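Side-chain contacts in putative carboxylesterase (Lactobacillus plantarum WCFS1, PDB 3BJR), which probably hydrolyses carboxylic ester bonds, as an alpha/beta-hydrolase-type esterase: residues Val109-Leu112 and Glu118-Ile121; Gln206-Trp211 and Thr229-Ala234. One frame throughout, in Å; residues are numbered along the deposited sequence.

In the fold
Both contacts pack helix leucines against apolar groups without a hydrogen bond across, but they sit at different places in a fold consistent with an alpha/beta hydrolase, their centres about 26 Å apart and their nearest atoms about 10 Å. Interaction 1 joins helix 100-114 to the end of helix 116-119 and the residues that follow, over strands 33-38, 50-56 and 82-87; it is partly buried, with a tryptophan ring at its more open side. Interaction 2 is wholly buried and smaller, setting helix 222-233 on strand 208-213 near the other end of the sheet. No element is common to both, and only interaction 2 includes a hydroxyl-bearing side chain among its touching groups.

Interaction 1: residues Val109-Leu112 and Glu118-Ile121; sequences VNLL and EWHI
Leu112 and Ile121 form the tightly packed half of this contact, where helix 100-114 meets the chain leaving the short helix 116-119. That helix ends in a Schellman motif: His120, with positive phi, is the first residue to leave helical geometry, after which the chain of what is probably an alpha/beta-hydrolase fold enters the short strand 121-122 at Ile121, whose side chain points to helix 100-114. The delta methyl of Ile121 lies against the branch point of Leu112, with Ile121 CD1 3.8 Å from Leu112 CG and nearly as near to CD2, the two side chains meeting at about a right angle. Ile121 reaches there because CG1 is anti to its carbonyl carbon (chi1 -65°) and the chain beyond is extended (chi2 174°). Both residues are buried and also rest on Ala52 of strand 50-56 and Phe84 of strand 82-87, so this half closes directly onto the sheet.

The other half, around Trp119, is looser and partly exposed. The six-membered ring of Trp119 extends toward helix 100-114, where CZ3 comes obliquely to the backbone of Leu112, 4.2 Å from CA, and lies as far from Leu112 CD1. The Trp119 side chain also touches Leu38 of strand 33-38, and the ring of His115 meets the indole with planes inclined at about 40°. The backbone oxygen of Trp119 accepts a hydrogen bond from Gln82 NE2, tying the helix end to strand 82-87. At the outer margin Leu111, itself partly exposed, brings one methyl to the indole rim near the ring plane, its CD2 standing 4.1 Å from Trp119 CH2.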
ATOM      1  N   VAL A 109      26.970   3.753   5.659  1.00 34.04           N
ATOM      2  CA  VAL A 109      26.542   2.661   6.555  1.00 33.42           C
ATOM      3  C   VAL A 109      27.760   2.096   7.301  1.00 32.91           C
ATOM      4  O   VAL A 109      27.735   1.907   8.501  1.00 30.43           O
ATOM      5  CB  VAL A 109      25.762   1.530   5.781  1.00 34.72           C
ATOM      6  CG1 VAL A 109      25.447   0.318   6.715  1.00 31.33           C
ATOM      7  CG2 VAL A 109      24.510   2.110   5.137  1.00 24.45           C
ATOM      8  N   ASN A 110      28.833   1.852   6.578  1.00 30.67           N
ATOM      9  CA  ASN A 110      30.039   1.365   7.166  1.00 31.55           C
ATOM     10  C   ASN A 110      30.603   2.318   8.258  1.00 30.79           C
ATOM     11  O   ASN A 110      31.051   1.870   9.285  1.00 31.03           O
ATOM     12  CB  ASN A 110      31.091   1.189   6.068  1.00 28.98           C
ATOM     13  CG  ASN A 110      32.348   0.548   6.565  1.00 31.96           C
ATOM     14  OD1 ASN A 110      32.309  -0.396   7.331  1.00 33.93           O
ATOM     15  ND2 ASN A 110      33.469   0.993   6.055  1.00 30.72           N
ATOM     16  N   LEU A 111      30.586   3.617   8.016  1.00 32.69           N
ATOM     17  CA  LEU A 111      31.073   4.612   8.968  1.00 28.77           C
ATOM     18  C   LEU A 111      30.200   4.588  10.188  1.00 31.22           C
ATOM     19  O   LEU A 111      30.699   4.669  11.289  1.00 32.39           O
ATOM     20  CB  LEU A 111      31.013   5.996   8.357  1.00 31.67           C
ATOM     21  CG  LEU A 111      31.611   7.186   9.125  1.00 33.29           C
ATOM     22  CD1 LEU A 111      33.105   7.108   9.087  1.00 36.29           C
ATOM     23  CD2 LEU A 111      31.128   8.482   8.521  1.00 31.92           C
ATOM     24  N   LEU A 112      28.880   4.521  10.016  1.00 32.56           N
ATOM     25  CA  LEU A 112      27.987   4.440  11.180  1.00 32.07           C
ATOM     26  C   LEU A 112      28.318   3.238  12.064  1.00 32.02           C
ATOM     27  O   LEU A 112      28.404   3.393  13.252  1.00 31.40           O
ATOM     28  CB  LEU A 112      26.500   4.455  10.804  1.00 31.18           C
ATOM     29  CG  LEU A 112      25.838   5.822  10.720  1.00 31.11           C
ATOM     30  CD1 LEU A 112      26.405   6.764   9.617  1.00 29.98           C
ATOM     31  CD2 LEU A 112      24.308   5.642  10.663  1.00 31.21           C
ATOM     32  N   GLU A 118      30.606   5.409  19.860  1.00 29.00           N
ATOM     33  CA  GLU A 118      30.790   6.811  20.243  1.00 29.60           C
ATOM     34  C   GLU A 118      29.630   7.744  19.824  1.00 29.49           C
ATOM     35  O   GLU A 118      29.534   8.871  20.307  1.00 27.91           O
ATOM     36  CB  GLU A 118      32.142   7.335  19.789  1.00 31.26           C
ATOM     37  CG  GLU A 118      32.462   7.222  18.367  1.00 42.80           C
ATOM     38  CD  GLU A 118      33.393   6.051  18.016  1.00 59.65           C
ATOM     39  OE1 GLU A 118      33.163   4.836  18.419  1.00 47.51           O
ATOM     40  OE2 GLU A 118      34.337   6.403  17.255  1.00 54.71           O
ATOM     41  N   TRP A 119      28.762   7.233  18.958  1.00 29.96           N
ATOM     42  CA  TRP A 119      27.547   7.908  18.473  1.00 28.98           C
ATOM     43  C   TRP A 119      26.236   7.344  19.001  1.00 28.09           C
ATOM     44  O   TRP A 119      25.175   7.799  18.590  1.00 29.15           O
ATOM     45  CB  TRP A 119      27.501   7.877  16.959  1.00 25.55           C
ATOM     46  CG  TRP A 119      28.534   8.778  16.299  1.00 25.67           C
ATOM     47  CD1 TRP A 119      29.248   9.792  16.874  1.00 27.70           C
ATOM     48  CD2 TRP A 119      28.882   8.776  14.917  1.00 23.23           C
ATOM     49  NE1 TRP A 119      30.052  10.397  15.928  1.00 27.06           N
ATOM     50  CE2 TRP A 119      29.835   9.791  14.718  1.00 33.08           C
ATOM     51  CE3 TRP A 119      28.473   7.998  13.816  1.00 32.94           C
ATOM     52  CZ2 TRP A 119      30.406  10.037  13.483  1.00 32.67           C
ATOM     53  CZ3 TRP A 119      29.023   8.257  12.590  1.00 27.40           C
ATOM     54  CH2 TRP A 119      29.989   9.269  12.430  1.00 34.94           C
ATOM     55  N   HIS A 120      26.324   6.397  19.926  1.00 25.09           N
ATOM     56  CA  HIS A 120      25.193   5.743  20.575  1.00 27.52           C
ATOM     57  C   HIS A 120      24.222   5.130  19.640  1.00 28.70           C
ATOM     58  O   HIS A 120      23.024   5.247  19.835  1.00 31.14           O
ATOM     59  CB  HIS A 120      24.469   6.714  21.504  1.00 30.82           C
ATOM     60  CG  HIS A 120      25.370   7.308  22.527  1.00 23.12           C
ATOM     61  ND1 HIS A 120      25.744   8.632  22.502  1.00 36.78           N
ATOM     62  CD2 HIS A 120      26.032   6.745  23.562  1.00 28.78           C
ATOM     63  CE1 HIS A 120      26.562   8.868  23.503  1.00 24.01           C
ATOM     64  NE2 HIS A 120      26.760   7.739  24.159  1.00 28.87           N
ATOM     65  N   ILE A 121      24.761   4.499  18.607  1.00 28.80           N
ATOM     66  CA  ILE A 121      23.991   3.824  17.609  1.00 28.59           C
ATOM     67  C   ILE A 121      23.988   2.325  17.895  1.00 29.88           C
ATOM     68  O   ILE A 121      24.993   1.718  18.178  1.00 32.58           O
ATOM     69  CB  ILE A 121      24.559   4.087  16.178  1.00 27.74           C
ATOM     70  CG1 ILE A 121      24.435   5.577  15.798  1.00 32.58           C
ATOM     71  CG2 ILE A 121      23.896   3.203  15.137  1.00 30.00           C
ATOM     72  CD1 ILE A 121      25.085   5.922  14.488  1.00 25.76           C
TER

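Interaction 2: residues Gln206-Trp211 and Thr229-Ala234; sequences QPTFIW and TALATA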
ATOM      1  N   GLN A 206      16.828  -7.071   2.520  1.00 31.06           N
ATOM      2  CA  GLN A 206      16.303  -6.888   3.863  1.00 33.70           C
ATOM      3  C   GLN A 206      14.908  -6.286   3.851  1.00 35.86           C
ATOM      4  O   GLN A 206      14.487  -5.782   2.812  1.00 38.94           O
ATOM      5  CB  GLN A 206      17.290  -5.980   4.632  1.00 31.41           C
ATOM      6  CG  GLN A 206      18.678  -6.627   4.696  1.00 28.26           C
ATOM      7  CD  GLN A 206      18.624  -7.995   5.335  1.00 36.62           C
ATOM      8  OE1 GLN A 206      18.111  -8.119   6.421  1.00 36.23           O
ATOM      9  NE2 GLN A 206      19.150  -9.033   4.657  1.00 35.32           N
ATOM     10  N   PRO A 207      14.179  -6.357   4.991  1.00 34.67           N
ATOM     11  CA  PRO A 207      12.817  -5.826   5.091  1.00 33.54           C
ATOM     12  C   PRO A 207      12.690  -4.410   4.557  1.00 36.12           C
ATOM     13  O   PRO A 207      13.534  -3.549   4.859  1.00 34.19           O
ATOM     14  CB  PRO A 207      12.521  -5.884   6.570  1.00 30.89           C
ATOM     15  CG  PRO A 207      13.314  -7.098   7.038  1.00 36.78           C
ATOM     16  CD  PRO A 207      14.583  -7.024   6.248  1.00 36.53           C
ATOM     17  N   THR A 208      11.606  -4.180   3.803  1.00 35.43           N
ATOM     18  CA  THR A 208      11.419  -2.943   3.075  1.00 35.49           C
ATOM     19  C   THR A 208      10.054  -2.306   3.296  1.00 34.81           C
ATOM     20  O   THR A 208       9.024  -2.939   3.100  1.00 31.92           O
ATOM     21  CB  THR A 208      11.627  -3.222   1.566  1.00 35.54           C
ATOM     22  OG1 THR A 208      12.915  -3.836   1.376  1.00 32.18           O
ATOM     23  CG2 THR A 208      11.527  -1.920   0.689  1.00 32.91           C
ATOM     24  N   PHE A 209      10.064  -1.027   3.650  1.00 31.54           N
ATOM     25  CA  PHE A 209       8.860  -0.234   3.823  1.00 31.77           C
ATOM     26  C   PHE A 209       8.832   0.735   2.666  1.00 32.43           C
ATOM     27  O   PHE A 209       9.737   1.523   2.495  1.00 34.55           O
ATOM     28  CB  PHE A 209       8.876   0.555   5.126  1.00 28.75           C
ATOM     29  CG  PHE A 209       7.669   1.373   5.341  1.00 34.53           C
ATOM     30  CD1 PHE A 209       7.579   2.642   4.872  1.00 35.17           C
ATOM     31  CD2 PHE A 209       6.570   0.829   6.010  1.00 30.14           C
ATOM     32  CE1 PHE A 209       6.427   3.414   5.090  1.00 32.07           C
ATOM     33  CE2 PHE A 209       5.444   1.578   6.223  1.00 32.70           C
ATOM     34  CZ  PHE A 209       5.350   2.847   5.756  1.00 29.09           C
ATOM     35  N   ILE A 210       7.753   0.693   1.889  1.00 34.65           N
ATOM     36  CA  ILE A 210       7.603   1.559   0.740  1.00 35.42           C
ATOM     37  C   ILE A 210       6.299   2.329   0.794  1.00 35.28           C
ATOM     38  O   ILE A 210       5.260   1.779   1.143  1.00 36.03           O
ATOM     39  CB  ILE A 210       7.529   0.762  -0.588  1.00 34.53           C
ATOM     40  CG1 ILE A 210       8.567  -0.332  -0.662  1.00 33.79           C
ATOM     41  CG2 ILE A 210       7.673   1.692  -1.799  1.00 37.96           C
ATOM     42  CD1 ILE A 210       8.236  -1.404  -1.710  1.00 34.93           C
ATOM     43  N   TRP A 211       6.372   3.604   0.429  1.00 39.17           N
ATOM     44  CA  TRP A 211       5.185   4.395   0.163  1.00 38.02           C
ATOM     45  C   TRP A 211       5.441   5.299  -1.027  1.00 37.79           C
ATOM     46  O   TRP A 211       6.574   5.740  -1.279  1.00 35.09           O
ATOM     47  CB  TRP A 211       4.654   5.152   1.371  1.00 37.01           C
ATOM     48  CG  TRP A 211       5.200   6.484   1.617  1.00 40.58           C
ATOM     49  CD1 TRP A 211       4.607   7.672   1.335  1.00 40.13           C
ATOM     50  CD2 TRP A 211       6.424   6.791   2.281  1.00 36.33           C
ATOM     51  NE1 TRP A 211       5.413   8.706   1.739  1.00 39.05           N
ATOM     52  CE2 TRP A 211       6.523   8.189   2.348  1.00 37.86           C
ATOM     53  CE3 TRP A 211       7.434   6.019   2.826  1.00 38.80           C
ATOM     54  CZ2 TRP A 211       7.615   8.834   2.913  1.00 42.74           C
ATOM     55  CZ3 TRP A 211       8.506   6.651   3.406  1.00 42.42           C
ATOM     56  CH2 TRP A 211       8.595   8.046   3.437  1.00 41.67           C
ATOM     57  N   THR A 229       6.146  -6.609  -5.834  1.00 36.95           N
ATOM     58  CA  THR A 229       5.876  -7.942  -6.355  1.00 36.58           C
ATOM     59  C   THR A 229       7.128  -8.829  -6.316  1.00 35.53           C
ATOM     60  O   THR A 229       7.030 -10.020  -6.019  1.00 36.68           O
ATOM     61  CB  THR A 229       5.325  -7.845  -7.762  1.00 35.70           C
ATOM     62  OG1 THR A 229       4.207  -6.962  -7.754  1.00 41.40           O
ATOM     63  CG2 THR A 229       4.831  -9.192  -8.273  1.00 33.86           C
ATOM     64  N   ALA A 230       8.297  -8.242  -6.567  1.00 36.00           N
ATOM     65  CA  ALA A 230       9.557  -8.978  -6.547  1.00 34.98           C
ATOM     66  C   ALA A 230       9.901  -9.272  -5.111  1.00 34.95           C
ATOM     67  O   ALA A 230      10.393 -10.345  -4.798  1.00 35.05           O
ATOM     68  CB  ALA A 230      10.701  -8.179  -7.231  1.00 34.61           C
ATOM     69  N   LEU A 231       9.708  -8.301  -4.229  1.00 34.18           N
ATOM     70  CA  LEU A 231       9.941  -8.565  -2.816  1.00 34.73           C
ATOM     71  C   LEU A 231       9.030  -9.722  -2.339  1.00 34.82           C
ATOM     72  O   LEU A 231       9.498 -10.680  -1.725  1.00 36.28           O
ATOM     73  CB  LEU A 231       9.721  -7.298  -1.986  1.00 35.02           C
ATOM     74  CG  LEU A 231      10.701  -6.137  -2.191  1.00 37.41           C
ATOM     75  CD1 LEU A 231      10.170  -4.881  -1.475  1.00 31.33           C
ATOM     76  CD2 LEU A 231      12.109  -6.489  -1.726  1.00 31.99           C
ATOM     77  N   ALA A 232       7.738  -9.624  -2.643  1.00 33.90           N
ATOM     78  CA  ALA A 232       6.740 -10.636  -2.260  1.00 32.03           C
ATOM     79  C   ALA A 232       7.077 -12.022  -2.792  1.00 33.84           C
ATOM     80  O   ALA A 232       6.930 -13.018  -2.078  1.00 33.60           O
ATOM     81  CB  ALA A 232       5.368 -10.204  -2.732  1.00 27.98           C
ATOM     82  N   THR A 233       7.515 -12.088  -4.051  1.00 36.44           N
ATOM     83  CA  THR A 233       7.909 -13.358  -4.683  1.00 35.42           C
ATOM     84  C   THR A 233       9.167 -13.926  -4.029  1.00 33.40           C
ATOM     85  O   THR A 233       9.266 -15.109  -3.805  1.00 33.73           O
ATOM     86  CB  THR A 233       8.155 -13.180  -6.178  1.00 35.36           C
ATOM     87  OG1 THR A 233       6.967 -12.679  -6.777  1.00 36.16           O
ATOM     88  CG2 THR A 233       8.521 -14.495  -6.825  1.00 33.66           C
ATOM     89  N   ALA A 234      10.115 -13.072  -3.689  1.00 32.06           N
ATOM     90  CA  ALA A 234      11.341 -13.523  -3.025  1.00 32.89           C
ATOM     91  C   ALA A 234      11.129 -13.754  -1.504  1.00 35.05           C
ATOM     92  O   ALA A 234      12.055 -14.145  -0.787  1.00 36.48           O
ATOM     93  CB  ALA A 234      12.472 -12.492  -3.258  1.00 32.23           C
TER
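Apolar contact between Leu231 and the strand residues Thr208 and Ile210 accounts for the meeting of these segments, and most of it passes through one methyl. Leu231 CD1 lies 3.8 Å from Thr208 CB and 3.9 Å from Thr208 CG2, the two side chains crossing at about a right angle. The same methyl meets Ile210 tip to tip, with Leu231 CD1 4.0 Å from Ile210 CD1. Leu231 presents it by an extended chain (chi1 -67°, chi2 170°) that carries CD1 out from the helix to the strand. Thr208 and Ile210, two apart on the strand, both face the helix and also touch Leu167 of the adjacent strand 165-168.

Strand 208-213, helix 222-233 and strand 238-243 make a beta-alpha-beta unit, and Leu231 packs between the helix and the first strand, while backbone hydrogen bonds between Thr208 and both Pro237 and Glu239 tie strand 208-213 to the start of strand 238-243.

No hydrogen bond crosses the contact. Thr208 OG1 donates to Gln206 O at 2.9 Å, approaching in the carbonyl plane; this bond fixes the side-chain rotation (chi1 -55°) with both OG1 and CG2 beside the leucine methyls. With the hydroxyl and methyl of Thr208 cut back to an alanine, Gln206 O would probably lose its hydroxyl donor and a gap would open beside Leu231 CD1. The hydroxyl borders both branches of the leucine, Thr208 OG1 standing 4.1 Å from Leu231 CD1 and 4.2 Å from Leu231 CD2.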